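Local coordinates for protein GH5 (Bacteroidetes bacterium AC2a, PDB 4YHE) that probably hydrolyses beta-glucosidic bonds of cellulose, as a family 5 glycoside hydrolase folded into a single beta/alpha barrel, at residues W331-G334 / N340-F343; A298-R301 / D306-F309; M24-D29 / T35-K40; Y312-I317 / E358-A363; G344-D347 / R352-G355. All coordinates share one frame; numbering follows the deposited sequence.

Four of the five contacts gather round the last two strands of the eight-stranded parallel barrel, 291-296 and 327-332, and the helices that follow them. Along the chain, interaction 3 comes first, in the loop after the opening strand 16-20; interaction 2 follows, joining the loop after strand 291-296 to helix 304-323. Interaction 4 sets that helix against helix 357-369 and encloses interactions 1 and 5, which lie on the way from strand 327-332 to the second helix. Interactions 1 and 5 touch, their centres about 10 Å apart; 2 and 4 are equally near. Interaction 3 is about 26 Å from interaction 2, centre to centre, yet it touches interaction 1, so the first and last loops of the closed barrel meet.

Interaction 1: W331-G334 / N340-F343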
# COMPACT_ATOMS: atom_id res chain seq x y z
N TRP A 331 6.23 -4.04 -1.06
CA TRP A 331 6.98 -2.84 -0.63
C TRP A 331 8.46 -2.95 -0.94
O TRP A 331 9.18 -3.77 -0.36
CB TRP A 331 6.78 -2.59 0.86
CG TRP A 331 7.50 -1.34 1.29
CD1 TRP A 331 8.64 -1.29 2.03
CD2 TRP A 331 7.12 0.01 1.03
NE1 TRP A 331 9.02 0.03 2.22
CE2 TRP A 331 8.11 0.84 1.60
CE3 TRP A 331 6.06 0.60 0.34
CZ2 TRP A 331 8.05 2.25 1.53
CZ3 TRP A 331 6.01 2.00 0.27
CH2 TRP A 331 7.01 2.81 0.86
N ASP A 332 8.92 -2.14 -1.88
CA ASP A 332 10.34 -2.06 -2.25
C ASP A 332 10.88 -0.67 -1.95
O ASP A 332 10.52 0.30 -2.58
CB ASP A 332 10.50 -2.36 -3.74
CG ASP A 332 11.96 -2.52 -4.14
OD1 ASP A 332 12.78 -1.64 -3.75
OD2 ASP A 332 12.29 -3.53 -4.88
N ASN A 333 11.79 -0.60 -0.99
CA ASN A 333 12.41 0.66 -0.61
C ASN A 333 13.80 0.85 -1.20
O ASN A 333 14.51 1.80 -0.83
CB ASN A 333 12.43 0.81 0.91
CG ASN A 333 13.30 -0.25 1.60
OD1 ASN A 333 13.94 -1.10 0.95
ND2 ASN A 333 13.34 -0.19 2.94
N GLY A 334 14.20 -0.04 -2.13
CA GLY A 334 15.54 0.02 -2.68
C GLY A 334 16.72 -0.44 -1.80
O GLY A 334 17.82 -0.60 -2.30
N ASN A 340 16.24 -6.01 9.07
CA ASN A 340 15.42 -4.83 9.20
C ASN A 340 15.63 -3.82 8.06
O ASN A 340 16.76 -3.46 7.76
CB ASN A 340 15.79 -4.17 10.55
CG ASN A 340 14.80 -3.15 10.98
OD1 ASN A 340 13.75 -3.48 11.54
ND2 ASN A 340 15.12 -1.88 10.76
N ASP A 341 14.53 -3.43 7.44
CA ASP A 341 14.44 -2.53 6.26
C ASP A 341 14.99 -3.04 4.94
O ASP A 341 15.04 -2.30 3.96
CB ASP A 341 14.96 -1.13 6.55
CG ASP A 341 13.85 -0.22 6.98
OD1 ASP A 341 12.84 -0.05 6.22
OD2 ASP A 341 13.96 0.25 8.12
N GLY A 342 15.32 -4.31 4.91
CA GLY A 342 15.90 -4.90 3.74
C GLY A 342 14.86 -5.35 2.78
O GLY A 342 14.61 -6.55 2.67
N PHE A 343 14.21 -4.39 2.09
CA PHE A 343 13.10 -4.73 1.14
C PHE A 343 13.45 -4.58 -0.37
O PHE A 343 12.62 -4.87 -1.24
CB PHE A 343 11.87 -3.85 1.42
CG PHE A 343 11.14 -4.15 2.72
CD1 PHE A 343 10.32 -5.28 2.85
CD2 PHE A 343 11.24 -3.28 3.82
CE1 PHE A 343 9.61 -5.54 4.02
CE2 PHE A 343 10.55 -3.56 5.01
CZ PHE A 343 9.70 -4.65 5.09
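W331 and F343 meet where the last strand of the TIM barrel, 327-332, runs into its long loop on the C-terminal side, the side on which family 5 enzymes build their active site. The two rings form a T-shaped pair: centroids of the W331 five-membered ring and the F343 ring lie 5.2 Å apart, with planes at 82°. The pyrrole edge does the touching, W331 CD1 standing over the F343 face, toward its rim, 3.7 Å from F343 CD2. With CG anti to the backbone N (chi1 -178°), the indole is carried to that face.

Two residues on, N333 reaches across to the returning loop. Its ND2 donates to D341 O over 2.9 Å at 164°, and the acceptor lies in the amide plane; ND2 also sits at the edge of the F343 ring, while OD1 accepts from N335 N. The strand end is shaped by an Asx turn, D332 OD1 accepting from G334 N at 2.7 Å. D332 OD2 is gripped by W18 NE1 and by the backbone N of V345 and of I346. W331 O is buried without a polar partner in the model, and F343 CB lies 3.2 Å from it.

Interaction 2: A298-R301 / D306-F309; sequences AVRR and DEEF
E307 and R301 set their side chains at about a right angle, and it is the backbone of R301, not its guanidinium, that the carboxylate takes. E307 leaves the helix with CG anti to its backbone N and then bends at chi2 (69°), which turns the carboxylate back over the incoming loop. R301 N donates to E307 OE1 over 2.9 Å at 156°, approaching nearly along the C-O axis. R300 passes the same carboxylate by its aliphatic part, R300 CG lying 3.7 Å from E307 OE1, and carries its guanidinium on to S336 O.

The contact ties the loop after strand 291-296, the seventh of the TIM barrel, to the start of helix 304-323, the helix that follows it. E307 OE2 is paired with R310 in the next turn. Were E307 shortened to an alanine, R301 N would probably lose its carboxylate acceptor and R310 its salt-bridge mate, removing one tie between loop and helix.

R301 first points at the helix, its CB 3.6 Å from D306 CB, then bends at chi2 and chi3 so that the guanidinium turns back along its own loop. There R301 NE donates to V299 O over 2.9 Å, from above the carbonyl plane, with the acceptor near the guanidinium plane. R301 NH1 goes on to N255 OD1, the guanidinium makes a cation-pi contact with Y248, and D306 OD2 forms a salt bridge with R389.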
# COMPACT_ATOMS: atom_id res chain seq x y z
N ALA A 298 8.15 -8.94 3.31
CA ALA A 298 9.02 -9.48 4.34
C ALA A 298 10.44 -9.18 3.90
O ALA A 298 10.81 -9.37 2.70
CB ALA A 298 8.83 -10.99 4.49
N VAL A 299 11.27 -8.81 4.86
CA VAL A 299 12.65 -8.50 4.56
C VAL A 299 13.50 -9.68 4.11
O VAL A 299 13.20 -10.85 4.36
CB VAL A 299 13.36 -7.77 5.72
CG1 VAL A 299 12.62 -6.47 6.02
CG2 VAL A 299 13.53 -8.66 6.95
N ARG A 300 14.58 -9.34 3.42
CA ARG A 300 15.55 -10.30 2.93
C ARG A 300 16.36 -10.88 4.09
O ARG A 300 16.55 -10.23 5.13
CB ARG A 300 16.49 -9.60 1.94
CG ARG A 300 17.44 -10.54 1.17
CD ARG A 300 18.31 -9.80 0.18
NE ARG A 300 19.34 -8.98 0.80
CZ ARG A 300 20.52 -9.45 1.23
NH1 ARG A 300 20.80 -10.75 1.17
NH2 ARG A 300 21.40 -8.62 1.72
N ARG A 301 16.88 -12.08 3.88
CA ARG A 301 17.72 -12.73 4.88
C ARG A 301 19.13 -13.00 4.39
O ARG A 301 19.33 -13.31 3.20
CB ARG A 301 17.08 -14.07 5.28
CG ARG A 301 15.60 -13.99 5.53
CD ARG A 301 15.24 -13.16 6.76
NE ARG A 301 13.94 -12.51 6.56
CZ ARG A 301 13.01 -12.31 7.49
NH1 ARG A 301 13.17 -12.71 8.74
NH2 ARG A 301 11.89 -11.70 7.16
N ASP A 306 17.52 -19.46 5.56
CA ASP A 306 16.50 -18.47 5.98
C ASP A 306 15.74 -17.82 4.80
O ASP A 306 14.50 -17.66 4.85
CB ASP A 306 17.09 -17.35 6.86
CG ASP A 306 17.53 -17.83 8.24
OD1 ASP A 306 17.23 -18.97 8.65
OD2 ASP A 306 18.12 -17.01 8.96
N GLU A 307 16.46 -17.49 3.75
CA GLU A 307 15.84 -16.93 2.56
C GLU A 307 14.79 -17.87 2.00
O GLU A 307 13.78 -17.40 1.51
CB GLU A 307 16.88 -16.53 1.49
CG GLU A 307 16.32 -15.71 0.31
CD GLU A 307 15.87 -14.29 0.67
OE1 GLU A 307 15.95 -13.90 1.87
OE2 GLU A 307 15.46 -13.54 -0.25
N GLU A 308 14.99 -19.18 2.10
CA GLU A 308 13.95 -20.10 1.59
C GLU A 308 12.62 -19.94 2.33
O GLU A 308 11.54 -20.07 1.72
CB GLU A 308 14.42 -21.56 1.61
CG GLU A 308 15.50 -21.90 0.57
CD GLU A 308 15.06 -21.65 -0.86
OE1 GLU A 308 13.97 -22.07 -1.24
OE2 GLU A 308 15.81 -21.02 -1.62
N PHE A 309 12.69 -19.63 3.63
CA PHE A 309 11.48 -19.35 4.37
C PHE A 309 10.75 -18.09 3.92
O PHE A 309 9.55 -18.09 3.90
CB PHE A 309 11.75 -19.29 5.86
CG PHE A 309 11.88 -20.64 6.48
CD1 PHE A 309 10.77 -21.34 6.88
CD2 PHE A 309 13.14 -21.24 6.60
CE1 PHE A 309 10.89 -22.62 7.43
CE2 PHE A 309 13.27 -22.49 7.15
CZ PHE A 309 12.14 -23.19 7.55

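Interaction 3: M24-D29 / T35-K40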
# COMPACT_ATOMS: atom_id res chain seq x y z
N MET A 24 9.29 9.16 -4.04
CA MET A 24 8.51 10.40 -3.97
C MET A 24 7.92 10.64 -2.57
O MET A 24 7.48 11.74 -2.27
CB MET A 24 7.42 10.49 -5.01
CG MET A 24 7.89 10.47 -6.45
SD MET A 24 8.92 11.88 -6.93
CE MET A 24 7.62 13.09 -7.17
N ASP A 25 7.91 9.60 -1.74
CA ASP A 25 7.46 9.70 -0.35
C ASP A 25 8.55 10.17 0.64
O ASP A 25 8.23 10.53 1.77
CB ASP A 25 6.87 8.36 0.12
CG ASP A 25 7.72 7.13 -0.30
OD1 ASP A 25 8.15 7.03 -1.48
OD2 ASP A 25 7.91 6.23 0.53
N ALA A 26 9.82 10.14 0.22
CA ALA A 26 10.96 10.40 1.10
C ALA A 26 10.96 11.90 1.44
O ALA A 26 10.65 12.74 0.60
CB ALA A 26 12.25 10.05 0.39
N HIS A 27 11.31 12.21 2.67
CA HIS A 27 11.29 13.59 3.11
C HIS A 27 12.21 13.79 4.30
O HIS A 27 12.56 12.86 5.01
CB HIS A 27 9.89 13.97 3.54
CG HIS A 27 9.40 13.14 4.69
ND1 HIS A 27 9.47 13.58 5.99
CD2 HIS A 27 8.87 11.90 4.74
CE1 HIS A 27 9.00 12.64 6.80
NE2 HIS A 27 8.63 11.61 6.06
N TYR A 28 12.58 15.04 4.51
CA TYR A 28 13.22 15.44 5.75
C TYR A 28 13.12 16.95 5.86
O TYR A 28 12.98 17.66 4.85
CB TYR A 28 14.66 14.95 5.86
CG TYR A 28 15.56 15.30 4.70
CD1 TYR A 28 16.20 16.55 4.62
CD2 TYR A 28 15.77 14.40 3.66
CE1 TYR A 28 17.04 16.88 3.56
CE2 TYR A 28 16.60 14.72 2.61
CZ TYR A 28 17.22 15.95 2.55
OH TYR A 28 18.03 16.20 1.48
N ASP A 29 13.10 17.43 7.11
CA ASP A 29 13.00 18.87 7.40
C ASP A 29 11.78 19.50 6.74
O ASP A 29 11.78 20.68 6.42
CB ASP A 29 14.30 19.60 6.98
CG ASP A 29 15.54 19.02 7.65
OD1 ASP A 29 15.45 18.50 8.79
OD2 ASP A 29 16.62 19.06 7.04
N THR A 35 15.09 11.78 -4.30
CA THR A 35 16.35 11.14 -3.90
C THR A 35 16.72 11.29 -2.41
O THR A 35 17.82 10.90 -2.01
CB THR A 35 17.55 11.65 -4.74
OG1 THR A 35 17.77 13.05 -4.50
CG2 THR A 35 17.32 11.41 -6.22
N GLY A 36 15.80 11.81 -1.62
CA GLY A 36 16.07 12.20 -0.24
C GLY A 36 16.51 11.08 0.68
O GLY A 36 17.22 11.32 1.67
N TRP A 37 16.02 9.85 0.42
CA TRP A 37 16.42 8.69 1.19
C TRP A 37 17.32 7.75 0.45
O TRP A 37 17.42 6.61 0.80
CB TRP A 37 15.18 7.97 1.77
CG TRP A 37 14.49 8.78 2.86
CD1 TRP A 37 15.00 9.87 3.54
CD2 TRP A 37 13.18 8.57 3.39
NE1 TRP A 37 14.07 10.35 4.43
CE2 TRP A 37 12.95 9.56 4.38
CE3 TRP A 37 12.16 7.63 3.12
CZ2 TRP A 37 11.76 9.64 5.10
CZ3 TRP A 37 10.97 7.72 3.82
CH2 TRP A 37 10.78 8.73 4.82
N GLY A 38 18.02 8.25 -0.57
CA GLY A 38 19.13 7.49 -1.12
C GLY A 38 18.82 6.66 -2.35
O GLY A 38 19.72 6.02 -2.86
N ASN A 39 17.57 6.64 -2.81
CA ASN A 39 17.29 6.04 -4.13
C ASN A 39 17.62 7.04 -5.20
O ASN A 39 17.40 8.24 -5.00
CB ASN A 39 15.83 5.59 -4.25
CG ASN A 39 15.57 4.30 -3.48
OD1 ASN A 39 16.16 3.26 -3.77
ND2 ASN A 39 14.71 4.37 -2.47
N LYS A 40 18.08 6.56 -6.35
CA LYS A 40 18.15 7.38 -7.53
C LYS A 40 16.79 7.53 -8.18
O LYS A 40 15.87 6.72 -7.95
CB LYS A 40 19.22 6.87 -8.49
CG LYS A 40 20.61 6.93 -7.86
CD LYS A 40 21.73 6.55 -8.81
CE LYS A 40 23.10 6.67 -8.12
NZ LYS A 40 23.24 6.05 -6.77
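A26 is the first residue of 24-29 to press closely on W37. Its CA lies 3.6 Å from the centroid of the W37 six-membered ring and 12° off the normal, a CH-pi contact over the face, and A26 CB reaches W37 CD2 at 3.5 Å. The backbone N of H27 rests over the indole as well, toward its rim. H27 CG sits between backbone N and carbonyl carbon (chi1 61°), and the imidazole runs alongside the indole, pointing the same way. W37 CZ2 lies over a face of the H27 ring, 3.7 Å from H27 CD2, though the planes meet obliquely at 50°. H27 ND1 is bonded to S114 OG. At Y28 the ring edge takes over, Y28 CE2 approaching G36 O to 3.6 Å; a side chain at G36 would be crowded by that same edge.

G36 and W37 are the central pair of a type I turn closed by G38 N to T35 O at 3.0 Å. A serine in place of W37 would probably leave A26 without its aromatic cover and open a gap beside the H27 imidazole. Folding back on itself through the two short strands 27-28 and 31-32, this is the first beta-to-alpha loop of the TIM barrel, on the side where family 5 cellulases form their substrate cleft.

Interaction 4: Y312-I317 / E358-A363; sequences YYFRYI and EQAVRA
F314 and R315 of helix 304-323 face A360 and A363 of helix 357-369, neighbouring helices in the outer layer of the TIM barrel. They follow its seventh and eighth strands and so run the same way: the two short segments cross at -18°, their axes 8.9 Å apart at closest approach. Alanines give the second helix a low surface on which the longer side chains lie.

F314 points toward the partner helix, its CG anti to the carbonyl carbon (chi1 -69°), and the ring leans along it to A360. F314 CE2 packs on A360 CB at 3.9 Å, and F314 CD2 comes obliquely to A360 O. Nearer the root, F314 CB meets A363 CB at 4.1 Å. The contact is mainly apolar, carbon on carbon with two carbonyl oxygens alongside, and has no hydrogen bond between the two segments.

R315 has the same first torsion but leaves from the flank of its helix. It uses its aliphatic root here: R315 CG lies 4.0 Å from A363 CB and 3.9 Å from A363 O. Its backbone O accepts from S367 OG, a polar link to the next turn of helix 357-369. A bend at chi3 (-62°) then folds the guanidinium back over its own helix, one face above Y312 CA and R315 NH2 at the Y312 ring edge.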
# COMPACT_ATOMS: atom_id res chain seq x y z
N TYR A 312 8.98 -19.06 0.72
CA TYR A 312 7.82 -19.84 1.17
C TYR A 312 6.71 -18.92 1.65
O TYR A 312 5.58 -19.06 1.26
CB TYR A 312 8.19 -20.84 2.28
CG TYR A 312 7.01 -21.52 2.90
CD1 TYR A 312 6.27 -22.47 2.18
CD2 TYR A 312 6.61 -21.22 4.20
CE1 TYR A 312 5.16 -23.07 2.73
CE2 TYR A 312 5.51 -21.86 4.77
CZ TYR A 312 4.79 -22.78 4.02
OH TYR A 312 3.71 -23.42 4.53
N TYR A 313 7.05 -17.96 2.49
CA TYR A 313 6.06 -16.97 2.92
C TYR A 313 5.37 -16.28 1.75
O TYR A 313 4.15 -16.22 1.72
CB TYR A 313 6.77 -16.00 3.85
CG TYR A 313 6.01 -14.80 4.32
CD1 TYR A 313 5.17 -14.87 5.43
CD2 TYR A 313 6.22 -13.57 3.74
CE1 TYR A 313 4.54 -13.73 5.93
CE2 TYR A 313 5.59 -12.43 4.23
CZ TYR A 313 4.75 -12.52 5.31
OH TYR A 313 4.15 -11.39 5.79
N PHE A 314 6.12 -15.82 0.75
CA PHE A 314 5.56 -15.17 -0.39
C PHE A 314 4.66 -16.15 -1.18
O PHE A 314 3.56 -15.82 -1.54
CB PHE A 314 6.66 -14.60 -1.30
CG PHE A 314 7.44 -13.41 -0.72
CD1 PHE A 314 6.88 -12.53 0.18
CD2 PHE A 314 8.74 -13.19 -1.10
CE1 PHE A 314 7.60 -11.46 0.69
CE2 PHE A 314 9.46 -12.11 -0.64
CZ PHE A 314 8.89 -11.24 0.26
N ARG A 315 5.15 -17.35 -1.47
CA ARG A 315 4.32 -18.27 -2.22
C ARG A 315 3.00 -18.51 -1.52
O ARG A 315 1.94 -18.41 -2.12
CB ARG A 315 5.02 -19.59 -2.43
CG ARG A 315 6.21 -19.53 -3.35
CD ARG A 315 6.55 -20.94 -3.85
NE ARG A 315 6.93 -21.85 -2.75
CZ ARG A 315 8.11 -21.85 -2.13
NH1 ARG A 315 9.06 -20.99 -2.49
NH2 ARG A 315 8.34 -22.72 -1.15
N TYR A 316 3.07 -18.81 -0.24
CA TYR A 316 1.87 -19.16 0.52
C TYR A 316 0.87 -17.99 0.60
O TYR A 316 -0.30 -18.13 0.25
CB TYR A 316 2.25 -19.64 1.91
CG TYR A 316 1.13 -20.32 2.65
CD1 TYR A 316 0.91 -21.70 2.51
CD2 TYR A 316 0.26 -19.60 3.47
CE1 TYR A 316 -0.15 -22.31 3.13
CE2 TYR A 316 -0.80 -20.23 4.13
CZ TYR A 316 -0.98 -21.60 3.96
OH TYR A 316 -2.00 -22.26 4.61
N ILE A 317 1.32 -16.82 1.09
CA ILE A 317 0.37 -15.73 1.28
C ILE A 317 -0.20 -15.18 -0.04
O ILE A 317 -1.38 -14.82 -0.10
CB ILE A 317 0.94 -14.59 2.16
CG1 ILE A 317 1.98 -13.75 1.44
CG2 ILE A 317 1.46 -15.16 3.49
CD1 ILE A 317 2.54 -12.62 2.29
N GLU A 358 15.42 -11.45 -7.87
CA GLU A 358 14.59 -12.15 -8.83
C GLU A 358 13.83 -13.31 -8.20
O GLU A 358 12.69 -13.56 -8.56
CB GLU A 358 15.40 -12.65 -10.02
CG GLU A 358 14.51 -13.20 -11.13
CD GLU A 358 15.27 -13.48 -12.43
OE1 GLU A 358 16.51 -13.50 -12.41
OE2 GLU A 358 14.61 -13.67 -13.46
N GLN A 359 14.48 -14.01 -7.30
CA GLN A 359 13.90 -15.21 -6.69
C GLN A 359 12.68 -14.84 -5.82
O GLN A 359 11.72 -15.57 -5.77
CB GLN A 359 14.97 -15.97 -5.89
CG GLN A 359 15.98 -16.76 -6.76
CD GLN A 359 16.80 -15.95 -7.80
OE1 GLN A 359 17.49 -14.95 -7.48
NE2 GLN A 359 16.74 -16.40 -9.07
N ALA A 360 12.75 -13.70 -5.14
CA ALA A 360 11.65 -13.18 -4.33
C ALA A 360 10.48 -12.74 -5.21
O ALA A 360 9.34 -13.05 -4.92
CB ALA A 360 12.16 -12.01 -3.49
N VAL A 361 10.81 -12.04 -6.30
CA VAL A 361 9.83 -11.47 -7.18
C VAL A 361 9.08 -12.63 -7.89
O VAL A 361 7.86 -12.61 -7.97
CB VAL A 361 10.53 -10.50 -8.17
CG1 VAL A 361 9.72 -10.21 -9.39
CG2 VAL A 361 10.84 -9.19 -7.46
N ARG A 362 9.83 -13.64 -8.31
CA ARG A 362 9.24 -14.83 -8.93
C ARG A 362 8.33 -15.59 -7.95
O ARG A 362 7.24 -16.00 -8.34
CB ARG A 362 10.36 -15.72 -9.47
CG ARG A 362 11.14 -15.15 -10.64
CD ARG A 362 10.58 -15.59 -12.01
NE ARG A 362 9.20 -15.19 -12.19
CZ ARG A 362 8.76 -13.97 -12.51
NH1 ARG A 362 9.60 -12.97 -12.73
NH2 ARG A 362 7.47 -13.74 -12.59
N ALA A 363 8.77 -15.77 -6.70
CA ALA A 363 7.94 -16.43 -5.69
C ALA A 363 6.56 -15.79 -5.58
O ALA A 363 5.52 -16.47 -5.65
CB ALA A 363 8.64 -16.49 -4.36

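Interaction 5: G344-D347 / R352-G355; sequences GVID and RFIG
V345 to D347 and R352 to I354 pair as a short antiparallel bridge, a hairpin-like excursion of the loop between the last barrel strand, 327-332, and helix 357-369. I346 and F353 form its non-hydrogen-bonded pair, with CA atoms 4.4 Å apart, and the bonds fall on their neighbours. I354 N donates to V345 O over 2.8 Å at 175°, yet this straight bond comes in from above the carbonyl plane. D347 N donates to R352 O, also over 2.8 Å and at 174°, nearly in line with the carbonyl. Inside this pair of bonds the same two oxygens receive CA-H...O contacts, V345 O from F353 CA and R352 O from I346 CA, so each carbonyl is approached twice. The turn beyond is drawn in by D347 OD1, which accepts from the backbone N of A349 and of T350.

Side chains pack on both faces of the bridge. I346 and F353 lie side by side, I346 CG1 touching F353 CD1 at 3.9 Å; V345 and I346 reach W18 of the first strand, while V345 and F353 rest on V361 of helix 357-369. I354 crosses the other face: with CG1 anti to the carbonyl carbon (chi1 -63°), its tip extends over the opposing backbone, I354 CD1 lying 3.4 Å from I346 C. This methyl also closes on G344, where a side-chain carbon would be tight against it. At the open end one water joins the two segments, donating to G344 O and to I354 O, each 2.8 Å from the water oxygen.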
# COMPACT_ATOMS: atom_id res chain seq x y z
N GLY A 344 14.63 -4.06 -0.70
CA GLY A 344 14.94 -3.75 -2.08
C GLY A 344 15.10 -5.02 -2.91
O GLY A 344 15.90 -5.88 -2.56
N VAL A 345 14.33 -5.16 -3.96
CA VAL A 345 14.53 -6.28 -4.90
C VAL A 345 14.78 -5.85 -6.36
O VAL A 345 15.36 -6.63 -7.12
CB VAL A 345 13.37 -7.31 -4.87
CG1 VAL A 345 13.23 -7.95 -3.49
CG2 VAL A 345 12.06 -6.69 -5.32
N ILE A 346 14.31 -4.65 -6.73
CA ILE A 346 14.54 -4.04 -8.03
C ILE A 346 15.08 -2.63 -7.87
O ILE A 346 14.55 -1.84 -7.08
CB ILE A 346 13.26 -4.03 -8.88
CG1 ILE A 346 12.96 -5.45 -9.34
CG2 ILE A 346 13.37 -3.11 -10.09
CD1 ILE A 346 11.60 -5.62 -9.96
N ASP A 347 16.13 -2.33 -8.64
CA ASP A 347 16.76 -1.00 -8.62
C ASP A 347 15.79 0.09 -9.11
O ASP A 347 15.20 -0.02 -10.18
CB ASP A 347 18.07 -1.01 -9.44
CG ASP A 347 18.84 0.30 -9.34
OD1 ASP A 347 18.41 1.31 -9.92
OD2 ASP A 347 19.89 0.29 -8.68
N ARG A 352 16.58 -3.13 -12.87
CA ARG A 352 17.25 -4.42 -12.77
C ARG A 352 17.10 -5.01 -11.39
O ARG A 352 16.99 -4.29 -10.40
CB ARG A 352 18.72 -4.25 -13.10
CG ARG A 352 18.89 -3.92 -14.58
CD ARG A 352 20.25 -4.33 -15.07
NE ARG A 352 21.08 -3.15 -15.13
CZ ARG A 352 21.10 -2.30 -16.15
NH1 ARG A 352 20.35 -2.50 -17.24
NH2 ARG A 352 21.88 -1.23 -16.08
N PHE A 353 17.15 -6.34 -11.32
CA PHE A 353 17.19 -7.00 -10.00
C PHE A 353 18.39 -6.59 -9.13
O PHE A 353 19.52 -6.38 -9.59
CB PHE A 353 17.14 -8.51 -10.15
CG PHE A 353 15.88 -8.98 -10.79
CD1 PHE A 353 14.66 -8.81 -10.15
CD2 PHE A 353 15.91 -9.56 -12.06
CE1 PHE A 353 13.49 -9.22 -10.75
CE2 PHE A 353 14.73 -9.97 -12.66
CZ PHE A 353 13.53 -9.82 -12.01
N ILE A 354 18.10 -6.48 -7.84
CA ILE A 354 19.10 -6.22 -6.81
C ILE A 354 19.42 -7.56 -6.19
O ILE A 354 18.53 -8.23 -5.64
CB ILE A 354 18.53 -5.30 -5.70
CG1 ILE A 354 18.18 -3.94 -6.28
CG2 ILE A 354 19.51 -5.16 -4.55
CD1 ILE A 354 17.39 -3.05 -5.37
N GLY A 355 20.68 -7.96 -6.28
CA GLY A 355 21.13 -9.17 -5.58
C GLY A 355 20.35 -10.40 -6.04
O GLY A 355 20.20 -10.62 -7.22
O HOH W 1 17.53 -8.14 -3.05